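Local coordinates for transcription termination factor FttA (Methanosarcina mazei, PDB 2XR1), which probably terminates archaeal transcription by cutting nascent RNA, as a dimeric, zinc-dependent nuclease of the metallo-beta-lactamase and beta-CASP type, at residues V9-K14 with I27-F32; E161-L166 with L305-P310; R175-S179 with T204-R208. One frame throughout, in Å; residues are numbered along the deposited sequence.

Contact 1 (V9-K14 with I27-F32); sequences VLLDLK and ITDVEF
Leu10 lays its CD2 methyl over one face of the Phe32 ring, a CH-pi contact with CD2 3.7 Å from the ring centroid and 25° off its normal, displaced toward the rim near Phe32 CD2 and CE2. Two more helix residues, Val9 and Leu13, close on the same ring. Val9 brings CG2 to the edge, in the ring plane, 3.8 Å from Phe32 CE2; Leu13 reaches CZ of Phe32 with CD1 at 3.5 Å. Leu10 and Leu13 both hold CG beside the backbone N (chi1 -73° and -75°), which brings Leu10 CD2 and Leu13 CD1 to the ring. Two residues back along the strand, Val30 turns CG1 to Leu13 CB, 4.1 Å away, and to Leu10 CD2. At the far end Lys14 bends at chi3 and chi4 to pass over the turn, where NZ makes a weak hydrogen bond of 3.4 Å to Thr28 O; its stronger partner is Glu18, a salt bridge within the helix. Strand 30-33 pairs with 36-41, whose Leu37 and Leu39 also touch Val30. The axes of 9-14 and 30-32 come within 8.1 Å: helix 7-18 packs on the edge strand, the first of a type II KH fold, here KHa.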
loop_
_atom_site.group_PDB
_atom_site.type_symbol
_atom_site.label_atom_id
_atom_site.label_comp_id
_atom_site.label_asym_id
_atom_site.label_seq_id
_atom_site.Cartn_x
_atom_site.Cartn_y
_atom_site.Cartn_z
ATOM N N VAL B 9 -34.543 4.268 5.195
ATOM C CA VAL B 9 -33.971 4.245 6.547
ATOM C C VAL B 9 -34.237 5.568 7.246
ATOM O O VAL B 9 -34.300 5.608 8.468
ATOM C CB VAL B 9 -32.451 3.945 6.557
ATOM C CG1 VAL B 9 -32.140 2.801 5.615
ATOM C CG2 VAL B 9 -31.652 5.177 6.203
ATOM N N LEU B 10 -34.376 6.637 6.455
ATOM C CA LEU B 10 -34.774 7.951 6.959
ATOM C C LEU B 10 -36.259 7.971 7.347
ATOM O O LEU B 10 -36.627 8.658 8.302
ATOM C CB LEU B 10 -34.477 9.064 5.940
ATOM C CG LEU B 10 -33.005 9.477 5.730
ATOM C CD1 LEU B 10 -32.907 10.477 4.557
ATOM C CD2 LEU B 10 -32.317 10.032 6.993
ATOM N N LEU B 11 -37.108 7.244 6.616
ATOM C CA LEU B 11 -38.506 7.077 7.031
ATOM C C LEU B 11 -38.606 6.313 8.350
ATOM O O LEU B 11 -39.303 6.730 9.269
ATOM C CB LEU B 11 -39.346 6.345 5.972
ATOM C CG LEU B 11 -40.283 7.177 5.086
ATOM C CD1 LEU B 11 -39.477 7.959 4.052
ATOM C CD2 LEU B 11 -41.286 6.261 4.386
ATOM N N ASP B 12 -37.903 5.195 8.440
ATOM C CA ASP B 12 -37.857 4.423 9.673
ATOM C C ASP B 12 -37.396 5.308 10.839
ATOM O O ASP B 12 -37.899 5.198 11.952
ATOM C CB ASP B 12 -36.920 3.217 9.500
ATOM C CG ASP B 12 -37.088 2.174 10.600
ATOM O OD1 ASP B 12 -36.787 2.495 11.772
ATOM O OD2 ASP B 12 -37.503 1.030 10.287
ATOM N N LEU B 13 -36.448 6.199 10.578
ATOM C CA LEU B 13 -35.971 7.101 11.610
ATOM C C LEU B 13 -37.014 8.160 11.920
ATOM O O LEU B 13 -37.212 8.516 13.096
ATOM C CB LEU B 13 -34.639 7.746 11.229
ATOM C CG LEU B 13 -33.380 6.859 11.329
ATOM C CD1 LEU B 13 -32.181 7.581 10.703
ATOM C CD2 LEU B 13 -33.084 6.466 12.767
ATOM N N LYS B 14 -37.695 8.659 10.890
ATOM C CA LYS B 14 -38.727 9.658 11.120
ATOM C C LYS B 14 -39.768 9.064 12.051
ATOM O O LYS B 14 -40.041 9.614 13.114
ATOM C CB LYS B 14 -39.370 10.153 9.830
ATOM C CG LYS B 14 -40.493 11.176 10.081
ATOM C CD LYS B 14 -40.707 12.137 8.906
ATOM C CE LYS B 14 -42.203 12.503 8.704
ATOM N NZ LYS B 14 -42.877 13.387 9.732
ATOM N N ILE B 27 -42.034 17.347 13.854
ATOM C CA ILE B 27 -40.955 17.525 12.884
ATOM C C ILE B 27 -41.543 17.372 11.496
ATOM O O ILE B 27 -42.591 16.750 11.335
ATOM C CB ILE B 27 -39.795 16.507 13.055
ATOM C CG1 ILE B 27 -40.319 15.061 12.975
ATOM C CG2 ILE B 27 -39.044 16.793 14.318
ATOM C CD1 ILE B 27 -39.262 14.002 12.985
ATOM N N THR B 28 -40.870 17.963 10.516
ATOM C CA THR B 28 -41.240 17.829 9.108
ATOM C C THR B 28 -40.403 16.717 8.458
ATOM O O THR B 28 -40.950 15.698 8.049
ATOM C CB THR B 28 -41.100 19.176 8.325
ATOM O OG1 THR B 28 -39.794 19.739 8.521
ATOM C CG2 THR B 28 -42.123 20.166 8.788
ATOM N N ASP B 29 -39.092 16.910 8.370
ATOM C CA ASP B 29 -38.208 15.954 7.693
ATOM C C ASP B 29 -37.052 15.541 8.594
ATOM O O ASP B 29 -36.715 16.204 9.598
ATOM C CB ASP B 29 -37.653 16.523 6.361
ATOM C CG ASP B 29 -38.553 16.200 5.146
ATOM O OD1 ASP B 29 -39.709 16.679 5.116
ATOM O OD2 ASP B 29 -38.096 15.480 4.211
ATOM N N VAL B 30 -36.460 14.424 8.182
ATOM C CA VAL B 30 -35.296 13.832 8.800
ATOM C C VAL B 30 -34.276 13.516 7.671
ATOM O O VAL B 30 -34.607 12.865 6.678
ATOM C CB VAL B 30 -35.747 12.612 9.635
ATOM C CG1 VAL B 30 -34.689 11.580 9.749
ATOM C CG2 VAL B 30 -36.173 13.064 10.999
ATOM N N GLU B 31 -33.060 14.044 7.817
ATOM C CA GLU B 31 -31.971 13.918 6.845
ATOM C C GLU B 31 -30.643 13.710 7.542
ATOM O O GLU B 31 -30.385 14.292 8.545
ATOM C CB GLU B 31 -31.801 15.220 6.061
ATOM C CG GLU B 31 -32.783 15.423 4.910
ATOM C CD GLU B 31 -32.512 14.498 3.690
ATOM O OE1 GLU B 31 -31.385 13.958 3.546
ATOM O OE2 GLU B 31 -33.441 14.306 2.882
ATOM N N PHE B 32 -29.798 12.885 6.969
ATOM C CA PHE B 32 -28.410 12.793 7.338
ATOM C C PHE B 32 -27.665 13.924 6.641
ATOM O O PHE B 32 -27.618 13.949 5.427
ATOM C CB PHE B 32 -27.827 11.487 6.841
ATOM C CG PHE B 32 -28.395 10.262 7.497
ATOM C CD1 PHE B 32 -28.318 10.077 8.887
ATOM C CD2 PHE B 32 -28.944 9.250 6.719
ATOM C CE1 PHE B 32 -28.817 8.928 9.479
ATOM C CE2 PHE B 32 -29.440 8.112 7.302
ATOM C CZ PHE B 32 -29.376 7.948 8.691
#

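Contact 2 (E161-L166 with L305-P310)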
loop_
_atom_site.group_PDB
_atom_site.type_symbol
_atom_site.label_atom_id
_atom_site.label_comp_id
_atom_site.label_asym_id
_atom_site.label_seq_id
_atom_site.Cartn_x
_atom_site.Cartn_y
_atom_site.Cartn_z
ATOM N N GLU B 161 -25.500 24.644 -2.789
ATOM C CA GLU B 161 -24.509 23.595 -3.071
ATOM C C GLU B 161 -24.076 22.897 -1.787
ATOM O O GLU B 161 -23.924 21.684 -1.751
ATOM C CB GLU B 161 -23.292 24.133 -3.848
ATOM C CG GLU B 161 -22.459 23.008 -4.509
ATOM C CD GLU B 161 -21.214 23.494 -5.268
ATOM O OE1 GLU B 161 -20.684 24.595 -4.963
ATOM O OE2 GLU B 161 -20.761 22.751 -6.177
ATOM N N ARG B 162 -23.920 23.692 -0.737
ATOM C CA ARG B 162 -23.510 23.217 0.585
ATOM C C ARG B 162 -24.467 22.179 1.154
ATOM O O ARG B 162 -24.044 21.113 1.584
ATOM C CB ARG B 162 -23.438 24.388 1.558
ATOM C CG ARG B 162 -23.207 24.005 2.996
ATOM C CD ARG B 162 -21.892 23.353 3.163
ATOM N NE ARG B 162 -21.497 23.256 4.571
ATOM C CZ ARG B 162 -20.293 22.881 4.984
ATOM N NH1 ARG B 162 -19.355 22.555 4.106
ATOM N NH2 ARG B 162 -20.027 22.809 6.281
ATOM N N LYS B 163 -25.755 22.506 1.168
ATOM C CA LYS B 163 -26.779 21.571 1.613
ATOM C C LYS B 163 -26.713 20.279 0.794
ATOM O O LYS B 163 -26.838 19.180 1.332
ATOM C CB LYS B 163 -28.167 22.204 1.539
ATOM C CG LYS B 163 -29.274 21.292 2.060
ATOM C CD LYS B 163 -30.675 21.889 1.877
ATOM C CE LYS B 163 -31.802 20.882 2.155
ATOM N NZ LYS B 163 -33.151 21.444 1.742
ATOM N N GLU B 164 -26.466 20.407 -0.499
ATOM C CA GLU B 164 -26.406 19.240 -1.356
ATOM C C GLU B 164 -25.178 18.391 -1.111
ATOM O O GLU B 164 -25.264 17.169 -1.140
ATOM C CB GLU B 164 -26.491 19.668 -2.817
ATOM C CG GLU B 164 -26.755 18.526 -3.796
ATOM C CD GLU B 164 -28.085 17.737 -3.519
ATOM O OE1 GLU B 164 -29.216 18.315 -3.673
ATOM O OE2 GLU B 164 -27.967 16.525 -3.149
ATOM N N ILE B 165 -24.037 19.029 -0.859
ATOM C CA ILE B 165 -22.819 18.315 -0.517
ATOM C C ILE B 165 -22.972 17.624 0.833
ATOM O O ILE B 165 -22.448 16.539 1.012
ATOM C CB ILE B 165 -21.614 19.272 -0.425
ATOM C CG1 ILE B 165 -21.275 19.857 -1.772
ATOM C CG2 ILE B 165 -20.339 18.569 0.135
ATOM C CD1 ILE B 165 -20.541 21.132 -1.655
ATOM N N LEU B 166 -23.647 18.246 1.801
ATOM C CA LEU B 166 -23.889 17.585 3.084
ATOM C C LEU B 166 -24.775 16.357 2.907
ATOM O O LEU B 166 -24.533 15.331 3.542
ATOM C CB LEU B 166 -24.500 18.530 4.129
ATOM C CG LEU B 166 -23.595 19.645 4.714
ATOM C CD1 LEU B 166 -24.272 20.326 5.870
ATOM C CD2 LEU B 166 -22.251 19.141 5.147
ATOM N N LEU B 305 -13.446 24.687 1.036
ATOM C CA LEU B 305 -14.202 25.257 2.140
ATOM C C LEU B 305 -15.661 24.786 2.087
ATOM O O LEU B 305 -16.262 24.536 3.113
ATOM C CB LEU B 305 -14.110 26.784 2.112
ATOM C CG LEU B 305 -14.880 27.621 3.125
ATOM C CD1 LEU B 305 -14.456 27.299 4.539
ATOM C CD2 LEU B 305 -14.665 29.110 2.810
ATOM N N LYS B 306 -16.230 24.666 0.888
ATOM C CA LYS B 306 -17.602 24.163 0.717
ATOM C C LYS B 306 -17.709 22.736 1.197
ATOM O O LYS B 306 -18.795 22.253 1.506
ATOM C CB LYS B 306 -18.023 24.180 -0.752
ATOM C CG LYS B 306 -18.466 25.504 -1.215
ATOM C CD LYS B 306 -19.077 25.463 -2.618
ATOM C CE LYS B 306 -18.020 25.585 -3.722
ATOM N NZ LYS B 306 -18.549 26.233 -4.918
ATOM N N HIS B 307 -16.581 22.039 1.238
ATOM C CA HIS B 307 -16.571 20.669 1.720
ATOM C C HIS B 307 -16.024 20.550 3.109
ATOM O O HIS B 307 -15.847 19.439 3.588
ATOM C CB HIS B 307 -15.746 19.791 0.759
ATOM C CG HIS B 307 -16.391 19.592 -0.571
ATOM N ND1 HIS B 307 -16.458 20.589 -1.515
ATOM C CD2 HIS B 307 -17.012 18.517 -1.109
ATOM C CE1 HIS B 307 -17.108 20.142 -2.581
ATOM N NE2 HIS B 307 -17.443 18.880 -2.367
ATOM N N THR B 308 -15.731 21.648 3.783
ATOM C CA THR B 308 -15.198 21.513 5.117
ATOM C C THR B 308 -16.324 21.421 6.159
ATOM O O THR B 308 -17.258 22.234 6.162
ATOM C CB THR B 308 -14.259 22.665 5.492
ATOM O OG1 THR B 308 -13.224 22.777 4.513
ATOM C CG2 THR B 308 -13.605 22.419 6.859
ATOM N N ILE B 309 -16.190 20.446 7.065
ATOM C CA ILE B 309 -17.131 20.258 8.167
ATOM C C ILE B 309 -16.431 20.360 9.523
ATOM O O ILE B 309 -15.732 19.464 9.949
ATOM C CB ILE B 309 -17.851 18.911 8.039
ATOM C CG1 ILE B 309 -18.483 18.765 6.644
ATOM C CG2 ILE B 309 -18.888 18.792 9.111
ATOM C CD1 ILE B 309 -18.935 17.357 6.328
ATOM N N PRO B 310 -16.581 21.478 10.201
ATOM C CA PRO B 310 -15.860 21.602 11.467
ATOM C C PRO B 310 -16.452 20.768 12.548
ATOM O O PRO B 310 -17.646 20.655 12.592
ATOM C CB PRO B 310 -16.059 23.062 11.843
ATOM C CG PRO B 310 -17.322 23.516 11.064
ATOM C CD PRO B 310 -17.248 22.745 9.785
#
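With CG anti to the backbone N (chi1 172°) and the chain bent at chi2 (64°), Arg162 swings off its helix to put its guanidinium edge against the backbone of Lys306 and Thr308. NH1 and NH2 grip Thr308 O end-on, at 3.0 and 2.8 Å from that oxygen, both from the same face of the carbonyl plane. NH1 also donates to Lys306 O at 2.7 Å, standing well above that carbonyl's plane. All three bonds lie close to the guanidinium plane, so two carbonyls fix the rotation of the group, while Leu166 CD2 sits over one of its faces. Leu166 CD2 also slides past Ile309 CD1, 3.9 Å away. Immediately before Arg162, the outstretched Glu161 meets Lys306 in a salt bridge, OE1 to NZ 2.7 Å; the glutamate is solvent-exposed and poorly ordered, so this link is probably less firm than the arginine grip. Between the two polar clusters Ile165 crosses His307 at about a right angle, with CD1 4.0 Å from the imidazole centroid and over one face, and CG2 3.6 Å from His307 CD2. The ring is held from elsewhere, its ND1 bonded to Lys303 O. Helix 159-173 thus covers the point where helix 299-306 passes into strand 308-310, the outermost strand of a seven-stranded metallo-beta-lactamase sheet and the neighbour of 266-268; helices 146-157 and 270-290 pack on Leu305 beside it.

Contact 3 (R175-S179 with T204-R208); sequences RECTS and TPESR
Glu206 carries this surface contact, its carboxylate pressed against the backbone of the 175-179 segment. It sits in the turn joining strands 199-203 and 208-211, an antiparallel hairpin of the metallo-beta-lactamase domain, and that turn contains an ST turn: Thr204 OG1 accepts from Glu206 N at 3.1 Å. Glu206 starts with CG beside its own backbone N (chi1 -44°) and then folds at chi2 (-80°), which carries the carboxylate across to two successive amides. Thr178 N donates to OE1 of Glu206 at 3.0 Å, and Ser179 N to its OE2 at 2.8 Å, the latter the straighter bond at 164°. Each amide comes in on the syn side of its oxygen and somewhat out of the carboxylate plane, so the pair clasps the group by both oxygens. Thr178 OG1 adds only a weak hydrogen bond to OE1, while Cys177 sets CB and SG alongside CG and the carboxylate of Glu206.

Arg175, next in buried surface, approaches the same residue from the backbone side. Its chain runs extended from CG to NE across to the turn, and NH2 meets Glu206 O with the carbonyl oxygen in the guanidinium plane. NH2 also forms a salt bridge with Asp239, and NH1 bonds to Lys172 O, so the arginine ties the end of helix 159-173 to the hairpin turn. Positive charge close by would probably favour an ionised Glu206.

Ser179 completes the contact. Its hydroxyl is bonded to Asp181 N, and the apolar part of the side chain lies against the proline that precedes Glu206, with Ser179 CB 3.7 Å from Pro205 CB.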
loop_
_atom_site.group_PDB
_atom_site.type_symbol
_atom_site.label_atom_id
_atom_site.label_comp_id
_atom_site.label_asym_id
_atom_site.label_seq_id
_atom_site.Cartn_x
_atom_site.Cartn_y
_atom_site.Cartn_z
ATOM N N ARG B 175 -24.149 4.444 4.398
ATOM C CA ARG B 175 -24.252 3.258 3.581
ATOM C C ARG B 175 -24.015 2.071 4.508
ATOM O O ARG B 175 -23.407 2.216 5.586
ATOM C CB ARG B 175 -23.234 3.288 2.443
ATOM C CG ARG B 175 -21.788 3.063 2.881
ATOM C CD ARG B 175 -20.841 3.161 1.720
ATOM N NE ARG B 175 -19.443 2.920 2.099
ATOM C CZ ARG B 175 -18.647 3.820 2.664
ATOM N NH1 ARG B 175 -19.103 5.036 2.958
ATOM N NH2 ARG B 175 -17.397 3.512 2.957
ATOM N N GLU B 176 -24.506 0.905 4.106
ATOM C CA GLU B 176 -24.333 -0.312 4.908
ATOM C C GLU B 176 -22.976 -0.992 4.635
ATOM O O GLU B 176 -22.391 -0.837 3.561
ATOM C CB GLU B 176 -25.534 -1.269 4.705
ATOM C CG GLU B 176 -26.839 -0.742 5.407
ATOM C CD GLU B 176 -28.037 -1.618 5.215
ATOM O OE1 GLU B 176 -27.849 -2.711 4.630
ATOM O OE2 GLU B 176 -29.163 -1.224 5.659
ATOM N N CYS B 177 -22.464 -1.699 5.645
ATOM C CA CYS B 177 -21.194 -2.432 5.561
ATOM C C CYS B 177 -21.406 -3.614 4.618
ATOM O O CYS B 177 -22.525 -4.120 4.507
ATOM C CB CYS B 177 -20.760 -2.928 6.945
ATOM S SG CYS B 177 -19.874 -1.714 7.992
ATOM N N THR B 178 -20.343 -4.035 3.925
ATOM C CA THR B 178 -20.426 -5.136 2.925
ATOM C C THR B 178 -19.291 -6.183 2.957
ATOM O O THR B 178 -19.330 -7.145 2.186
ATOM C CB THR B 178 -20.481 -4.582 1.474
ATOM O OG1 THR B 178 -19.447 -3.602 1.284
ATOM C CG2 THR B 178 -21.858 -3.982 1.192
ATOM N N SER B 179 -18.293 -6.013 3.822
ATOM C CA SER B 179 -17.260 -7.027 3.943
ATOM C C SER B 179 -17.462 -7.894 5.171
ATOM O O SER B 179 -17.820 -7.410 6.255
ATOM C CB SER B 179 -15.862 -6.402 3.985
ATOM O OG SER B 179 -14.868 -7.406 3.814
ATOM N N THR B 204 -9.727 0.454 6.047
ATOM C CA THR B 204 -10.366 -0.759 6.501
ATOM C C THR B 204 -10.952 -1.348 5.248
ATOM O O THR B 204 -10.771 -0.804 4.186
ATOM C CB THR B 204 -11.465 -0.475 7.561
ATOM O OG1 THR B 204 -12.691 -0.034 6.928
ATOM C CG2 THR B 204 -10.968 0.538 8.531
ATOM N N PRO B 205 -11.631 -2.478 5.365
ATOM C CA PRO B 205 -12.245 -3.011 4.159
ATOM C C PRO B 205 -13.350 -2.132 3.589
ATOM O O PRO B 205 -13.649 -2.224 2.385
ATOM C CB PRO B 205 -12.800 -4.376 4.606
ATOM C CG PRO B 205 -11.990 -4.763 5.790
ATOM C CD PRO B 205 -11.494 -3.482 6.435
ATOM N N GLU B 206 -13.957 -1.295 4.435
ATOM C CA GLU B 206 -15.087 -0.448 4.007
ATOM C C GLU B 206 -14.636 0.992 3.775
ATOM O O GLU B 206 -15.355 1.772 3.190
ATOM C CB GLU B 206 -16.180 -0.393 5.078
ATOM C CG GLU B 206 -16.555 -1.724 5.752
ATOM C CD GLU B 206 -17.493 -2.608 4.928
ATOM O OE1 GLU B 206 -18.051 -2.133 3.900
ATOM O OE2 GLU B 206 -17.691 -3.793 5.331
ATOM N N SER B 207 -13.470 1.376 4.255
ATOM C CA SER B 207 -13.227 2.774 4.375
ATOM C C SER B 207 -11.782 3.166 4.222
ATOM O O SER B 207 -10.870 2.418 4.566
ATOM C CB SER B 207 -13.761 3.241 5.727
ATOM O OG SER B 207 -15.122 2.876 5.781
ATOM N N ARG B 208 -11.614 4.370 3.695
ATOM C CA ARG B 208 -10.320 4.950 3.445
ATOM C C ARG B 208 -10.385 6.382 3.891
ATOM O O ARG B 208 -11.274 7.118 3.482
ATOM C CB ARG B 208 -9.994 4.815 1.965
ATOM C CG ARG B 208 -9.625 3.371 1.587
ATOM C CD ARG B 208 -10.079 3.006 0.239
ATOM N NE ARG B 208 -11.539 3.106 0.124
ATOM C CZ ARG B 208 -12.422 2.120 0.364
ATOM N NH1 ARG B 208 -12.022 0.905 0.741
ATOM N NH2 ARG B 208 -13.737 2.361 0.235
#

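How the contacts relate
Helix 159-173 ties the three contacts together: contact 2 uses its start, contact 3 follows its end, and contact 1 lies near that end, where Phe32 stacks on His174, just past the helix. Leu166 of contact 2 is backbone-bonded to Gly34, two residues past Phe32. Centres lie 20 Å apart for contacts 1 and 2 and 23 Å for the other two pairs; nearest atoms of contacts 1 and 3 are about 5 Å apart, of contacts 2 and 3 about 11 Å. Contact 3 falls along the chain between the halves of contact 2, and both reach the same sheet, at strands 308-310 and 208-211. All three lie away from the two zinc ions bridged by Asp355.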